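Local coordinates for protein putative sulfatase yidJ (Bacteroides fragilis, PDB 2QZU) that probably hydrolyses sulfate esters as a metal-dependent arylsulfatase of the sulfatase family, at residues K132-D144 against G150-R162. Numbering follows the deposited sequence.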
loop_
_atom_site.group_PDB
_atom_site.type_symbol
_atom_site.label_atom_id
_atom_site.label_comp_id
_atom_site.label_asym_id
_atom_site.label_seq_id
_atom_site.Cartn_x
_atom_site.Cartn_y
_atom_site.Cartn_z
ATOM N N LYS A 132 16.887 -4.894 10.731
ATOM C CA LYS A 132 16.913 -5.603 9.457
ATOM C C LYS A 132 18.277 -6.207 9.137
ATOM O O LYS A 132 19.297 -5.520 9.177
ATOM C CB LYS A 132 16.495 -4.634 8.346
ATOM C CG LYS A 132 16.500 -5.216 6.950
ATOM C CD LYS A 132 16.080 -4.161 5.940
ATOM C CE LYS A 132 16.212 -4.686 4.521
ATOM N NZ LYS A 132 15.887 -3.633 3.520
ATOM N N TRP A 133 18.277 -7.498 8.810
ATOM C CA TRP A 133 19.495 -8.247 8.478
ATOM C C TRP A 133 19.574 -8.451 6.960
ATOM O O TRP A 133 20.573 -8.117 6.318
ATOM C CB TRP A 133 19.443 -9.602 9.202
ATOM C CG TRP A 133 20.578 -10.550 8.939
ATOM C CD1 TRP A 133 20.482 -11.817 8.433
ATOM C CD2 TRP A 133 21.964 -10.342 9.241
ATOM N NE1 TRP A 133 21.723 -12.413 8.409
ATOM C CE2 TRP A 133 22.651 -11.529 8.900
ATOM C CE3 TRP A 133 22.692 -9.268 9.772
ATOM C CZ2 TRP A 133 24.034 -11.676 9.072
ATOM C CZ3 TRP A 133 24.074 -9.412 9.945
ATOM C CH2 TRP A 133 24.726 -10.610 9.593
ATOM N N HIS A 134 18.497 -9.005 6.405
ATOM C CA HIS A 134 18.344 -9.273 4.975
ATOM C C HIS A 134 19.545 -9.940 4.299
ATOM O O HIS A 134 19.968 -9.515 3.226
ATOM C CB HIS A 134 18.003 -7.978 4.225
ATOM C CG HIS A 134 17.291 -8.206 2.926
ATOM N ND1 HIS A 134 17.102 -7.205 1.993
ATOM C CD2 HIS A 134 16.710 -9.312 2.407
ATOM C CE1 HIS A 134 16.436 -7.688 0.961
ATOM N NE2 HIS A 134 16.184 -8.967 1.186
ATOM N N LEU A 135 20.092 -10.979 4.924
ATOM C CA LEU A 135 21.229 -11.681 4.341
ATOM C C LEU A 135 21.039 -13.201 4.306
ATOM O O LEU A 135 21.994 -13.947 4.081
ATOM C CB LEU A 135 22.516 -11.318 5.095
ATOM C CG LEU A 135 23.102 -9.951 4.718
ATOM C CD1 LEU A 135 24.177 -9.556 5.722
ATOM C CD2 LEU A 135 23.673 -10.012 3.297
ATOM N N ASP A 136 19.804 -13.651 4.518
ATOM C CA ASP A 136 19.488 -15.082 4.487
ATOM C C ASP A 136 18.485 -15.406 3.374
ATOM O O ASP A 136 17.505 -14.686 3.181
ATOM C CB ASP A 136 18.907 -15.538 5.830
ATOM C CG ASP A 136 19.880 -15.358 6.981
ATOM O OD1 ASP A 136 21.026 -15.844 6.882
ATOM O OD2 ASP A 136 19.494 -14.732 7.986
ATOM N N ALA A 137 18.735 -16.493 2.648
ATOM C CA ALA A 137 17.847 -16.923 1.567
ATOM C C ALA A 137 16.629 -17.655 2.139
ATOM O O ALA A 137 16.768 -18.600 2.914
ATOM C CB ALA A 137 18.603 -17.844 0.606
ATOM N N PRO A 138 15.414 -17.227 1.768
ATOM C CA PRO A 138 14.229 -17.910 2.298
ATOM C C PRO A 138 14.111 -19.329 1.733
ATOM O O PRO A 138 14.584 -19.605 0.632
ATOM C CB PRO A 138 13.073 -17.019 1.831
ATOM C CG PRO A 138 13.716 -15.663 1.633
ATOM C CD PRO A 138 15.034 -16.030 0.996
ATOM N N TYR A 139 13.491 -20.227 2.493
ATOM C CA TYR A 139 13.293 -21.601 2.039
ATOM C C TYR A 139 11.922 -22.094 2.517
ATOM O O TYR A 139 11.397 -21.608 3.516
ATOM C CB TYR A 139 14.426 -22.504 2.551
ATOM C CG TYR A 139 14.389 -22.808 4.029
ATOM C CD1 TYR A 139 13.551 -23.803 4.530
ATOM C CD2 TYR A 139 15.196 -22.108 4.926
ATOM C CE1 TYR A 139 13.515 -24.098 5.883
ATOM C CE2 TYR A 139 15.165 -22.395 6.291
ATOM C CZ TYR A 139 14.321 -23.393 6.757
ATOM O OH TYR A 139 14.272 -23.687 8.098
ATOM N N LYS A 140 11.339 -23.044 1.791
ATOM C CA LYS A 140 10.016 -23.570 2.130
ATOM C C LYS A 140 10.014 -24.583 3.276
ATOM O O LYS A 140 10.942 -25.382 3.408
ATOM C CB LYS A 140 9.384 -24.217 0.893
ATOM C CG LYS A 140 9.139 -23.269 -0.265
ATOM C CD LYS A 140 8.401 -23.972 -1.395
ATOM C CE LYS A 140 8.083 -23.017 -2.533
ATOM N NZ LYS A 140 7.307 -23.692 -3.613
ATOM N N PRO A 141 8.972 -24.554 4.128
ATOM C CA PRO A 141 7.833 -23.629 4.072
ATOM C C PRO A 141 8.245 -22.264 4.623
ATOM O O PRO A 141 8.868 -22.180 5.681
ATOM C CB PRO A 141 6.784 -24.323 4.940
ATOM C CG PRO A 141 7.630 -25.010 5.977
ATOM C CD PRO A 141 8.746 -25.598 5.145
ATOM N N TYR A 142 7.897 -21.201 3.905
ATOM C CA TYR A 142 8.265 -19.847 4.311
ATOM C C TYR A 142 7.601 -19.408 5.614
ATOM O O TYR A 142 6.469 -19.800 5.903
ATOM C CB TYR A 142 7.904 -18.855 3.199
ATOM C CG TYR A 142 8.491 -19.199 1.847
ATOM C CD1 TYR A 142 9.866 -19.369 1.685
ATOM C CD2 TYR A 142 7.672 -19.352 0.728
ATOM C CE1 TYR A 142 10.413 -19.681 0.443
ATOM C CE2 TYR A 142 8.211 -19.667 -0.525
ATOM C CZ TYR A 142 9.582 -19.831 -0.655
ATOM O OH TYR A 142 10.129 -20.151 -1.875
ATOM N N VAL A 143 8.305 -18.593 6.400
ATOM C CA VAL A 143 7.742 -18.100 7.650
ATOM C C VAL A 143 6.515 -17.263 7.302
ATOM O O VAL A 143 6.455 -16.638 6.239
ATOM C CB VAL A 143 8.756 -17.256 8.462
ATOM C CG1 VAL A 143 9.923 -18.134 8.901
ATOM C CG2 VAL A 143 9.246 -16.081 7.647
ATOM N N ASP A 144 5.549 -17.249 8.211
ATOM C CA ASP A 144 4.279 -16.565 7.993
ATOM C C ASP A 144 4.170 -15.041 8.113
ATOM O O ASP A 144 3.474 -14.533 8.995
ATOM C CB ASP A 144 3.216 -17.228 8.882
ATOM C CG ASP A 144 1.803 -16.802 8.531
ATOM O OD1 ASP A 144 1.504 -16.676 7.326
ATOM O OD2 ASP A 144 0.989 -16.609 9.462
ATOM N N GLY A 150 2.524 -15.492 -1.886
ATOM C CA GLY A 150 2.603 -15.260 -3.315
ATOM C C GLY A 150 3.717 -16.025 -4.002
ATOM O O GLY A 150 4.237 -17.006 -3.471
ATOM N N LYS A 151 4.094 -15.556 -5.185
ATOM C CA LYS A 151 5.131 -16.198 -5.983
ATOM C C LYS A 151 6.540 -16.095 -5.409
ATOM O O LYS A 151 7.319 -17.043 -5.509
ATOM C CB LYS A 151 5.113 -15.626 -7.396
ATOM N N VAL A 152 6.868 -14.952 -4.811
ATOM C CA VAL A 152 8.207 -14.744 -4.264
ATOM C C VAL A 152 8.231 -14.348 -2.786
ATOM O O VAL A 152 7.565 -13.391 -2.381
ATOM C CB VAL A 152 8.958 -13.659 -5.079
ATOM C CG1 VAL A 152 10.355 -13.455 -4.519
ATOM C CG2 VAL A 152 9.021 -14.067 -6.553
ATOM N N ALA A 153 9.014 -15.087 -1.999
ATOM C CA ALA A 153 9.163 -14.841 -0.560
ATOM C C ALA A 153 10.446 -14.055 -0.307
ATOM O O ALA A 153 11.461 -14.284 -0.969
ATOM C CB ALA A 153 9.204 -16.163 0.199
ATOM N N TRP A 154 10.405 -13.151 0.670
ATOM C CA TRP A 154 11.552 -12.299 0.974
ATOM C C TRP A 154 12.120 -12.379 2.385
ATOM O O TRP A 154 13.274 -12.020 2.614
ATOM C CB TRP A 154 11.183 -10.833 0.715
ATOM C CG TRP A 154 11.017 -10.480 -0.722
ATOM C CD1 TRP A 154 10.039 -10.915 -1.568
ATOM C CD2 TRP A 154 11.883 -9.648 -1.498
ATOM N NE1 TRP A 154 10.245 -10.407 -2.829
ATOM C CE2 TRP A 154 11.373 -9.626 -2.815
ATOM C CE3 TRP A 154 13.048 -8.918 -1.211
ATOM C CZ2 TRP A 154 11.982 -8.904 -3.846
ATOM C CZ3 TRP A 154 13.656 -8.200 -2.236
ATOM C CH2 TRP A 154 13.122 -8.199 -3.537
ATOM N N ASN A 155 11.312 -12.842 3.329
ATOM C CA ASN A 155 11.731 -12.881 4.720
ATOM C C ASN A 155 12.103 -14.272 5.209
ATOM O O ASN A 155 11.432 -15.256 4.903
ATOM C CB ASN A 155 10.612 -12.262 5.564
ATOM C CG ASN A 155 10.972 -12.128 7.027
ATOM O OD1 ASN A 155 12.067 -11.696 7.384
ATOM N ND2 ASN A 155 10.030 -12.482 7.887
ATOM N N GLU A 156 13.196 -14.346 5.961
ATOM C CA GLU A 156 13.670 -15.615 6.492
ATOM C C GLU A 156 14.340 -15.417 7.854
ATOM O O GLU A 156 14.830 -14.335 8.169
ATOM C CB GLU A 156 14.646 -16.259 5.500
ATOM C CG GLU A 156 15.190 -17.618 5.930
ATOM C CD GLU A 156 14.088 -18.617 6.260
ATOM O OE1 GLU A 156 13.345 -19.025 5.341
ATOM O OE2 GLU A 156 13.962 -18.990 7.446
ATOM N N TRP A 157 14.336 -16.471 8.659
ATOM C CA TRP A 157 14.933 -16.462 9.989
ATOM C C TRP A 157 16.442 -16.650 9.882
ATOM O O TRP A 157 16.929 -17.279 8.941
ATOM C CB TRP A 157 14.330 -17.617 10.806
ATOM C CG TRP A 157 14.858 -17.790 12.211
ATOM C CD1 TRP A 157 14.844 -16.864 13.219
ATOM C CD2 TRP A 157 15.397 -18.990 12.784
ATOM N NE1 TRP A 157 15.335 -17.412 14.379
ATOM C CE2 TRP A 157 15.681 -18.718 14.141
ATOM C CE3 TRP A 157 15.665 -20.273 12.282
ATOM C CZ2 TRP A 157 16.222 -19.679 15.003
ATOM C CZ3 TRP A 157 16.204 -21.230 13.138
ATOM C CH2 TRP A 157 16.476 -20.925 14.485
ATOM N N CYS A 158 17.184 -16.098 10.838
ATOM C CA CYS A 158 18.631 -16.266 10.854
ATOM C C CYS A 158 18.938 -17.131 12.067
ATOM O O CYS A 158 18.889 -16.656 13.201
ATOM C CB CYS A 158 19.358 -14.925 10.996
ATOM S SG CYS A 158 21.171 -15.080 10.923
ATOM N N PRO A 159 19.229 -18.421 11.848
ATOM C CA PRO A 159 19.536 -19.313 12.969
ATOM C C PRO A 159 20.829 -18.858 13.648
ATOM O O PRO A 159 21.656 -18.187 13.032
ATOM C CB PRO A 159 19.664 -20.681 12.295
ATOM C CG PRO A 159 20.185 -20.336 10.933
ATOM C CD PRO A 159 19.362 -19.121 10.557
ATOM N N PRO A 160 21.019 -19.218 14.925
ATOM C CA PRO A 160 22.228 -18.819 15.654
ATOM C C PRO A 160 23.562 -19.031 14.934
ATOM O O PRO A 160 24.440 -18.164 14.983
ATOM C CB PRO A 160 22.129 -19.631 16.945
ATOM C CG PRO A 160 20.648 -19.676 17.181
ATOM C CD PRO A 160 20.121 -20.002 15.794
ATOM N N GLU A 161 23.716 -20.169 14.263
ATOM C CA GLU A 161 24.968 -20.459 13.574
ATOM C C GLU A 161 25.228 -19.579 12.350
ATOM O O GLU A 161 26.312 -19.632 11.764
ATOM C CB GLU A 161 25.039 -21.943 13.175
ATOM C CG GLU A 161 24.093 -22.352 12.057
ATOM C CD GLU A 161 22.712 -22.736 12.553
ATOM O OE1 GLU A 161 22.354 -22.378 13.699
ATOM O OE2 GLU A 161 21.978 -23.393 11.787
ATOM N N ARG A 162 24.242 -18.771 11.964
ATOM C CA ARG A 162 24.410 -17.866 10.825
ATOM C C ARG A 162 24.411 -16.398 11.268
ATOM O O ARG A 162 24.288 -15.494 10.442
ATOM C CB ARG A 162 23.304 -18.089 9.784
ATOM C CG ARG A 162 23.499 -19.337 8.913
ATOM C CD ARG A 162 22.371 -19.508 7.896
ATOM N NE ARG A 162 22.236 -18.358 7.004
ATOM C CZ ARG A 162 23.026 -18.117 5.963
ATOM N NH1 ARG A 162 24.012 -18.955 5.668
ATOM N NH2 ARG A 162 22.840 -17.026 5.227
HETATM O O HOH W 1 23.377 -14.866 7.863
HETATM O O HOH W 2 17.296 -13.263 8.357
HETATM O O HOH W 3 15.636 -12.672 3.860
HETATM O O HOH W 4 10.843 -17.962 5.048
#
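Ala153 sets its CB over the centre of the Tyr142 ring, 3.4 Å from the centroid and 6° off the normal, a CH-pi contact, while Lys140 CG lies against the opposite face. Pro138 CG rests on the backbone at Ala153 O (3.7 Å). Both segments belong to the excursion between strands 126-130 and 168-172 of the alkaline phosphatase-like sulfatase fold, joined by side chains and water without strand pairing. Glu156, CG anti to the backbone N and bent at chi2, turns its carboxylate back beside Pro138. There OE1 accepts from Tyr139 N at 3.1 Å, on the anti side but tilted out of the carboxylate plane, and the Tyr139 ring lies 8° from parallel to that plane. Trp157 N and, by a salt bridge, Arg190 hold OE2, so the buried acid is probably kept ionised. Cys158 SG approaches the Trp133 indole obliquely, 3.7 Å from NE1. His134 ND1 is hydrogen-bonded to Ser76 OG, unmodified here but predicted to become 3-oxoalanine, tying this excursion to the probable active site. At the polar edge Arg162 grips Asp136 side-on in a salt bridge, NE and NH2 both directed to OD1, planes 67° apart. Arg162 NH2 meets the anti lone pair of Asp136 OD1 at 2.7 Å, whereas NE comes from above the carboxylate plane. One water donates to Asp136 OD1 and Arg162 O and accepts from Trp133 NE1 at 3.0 Å.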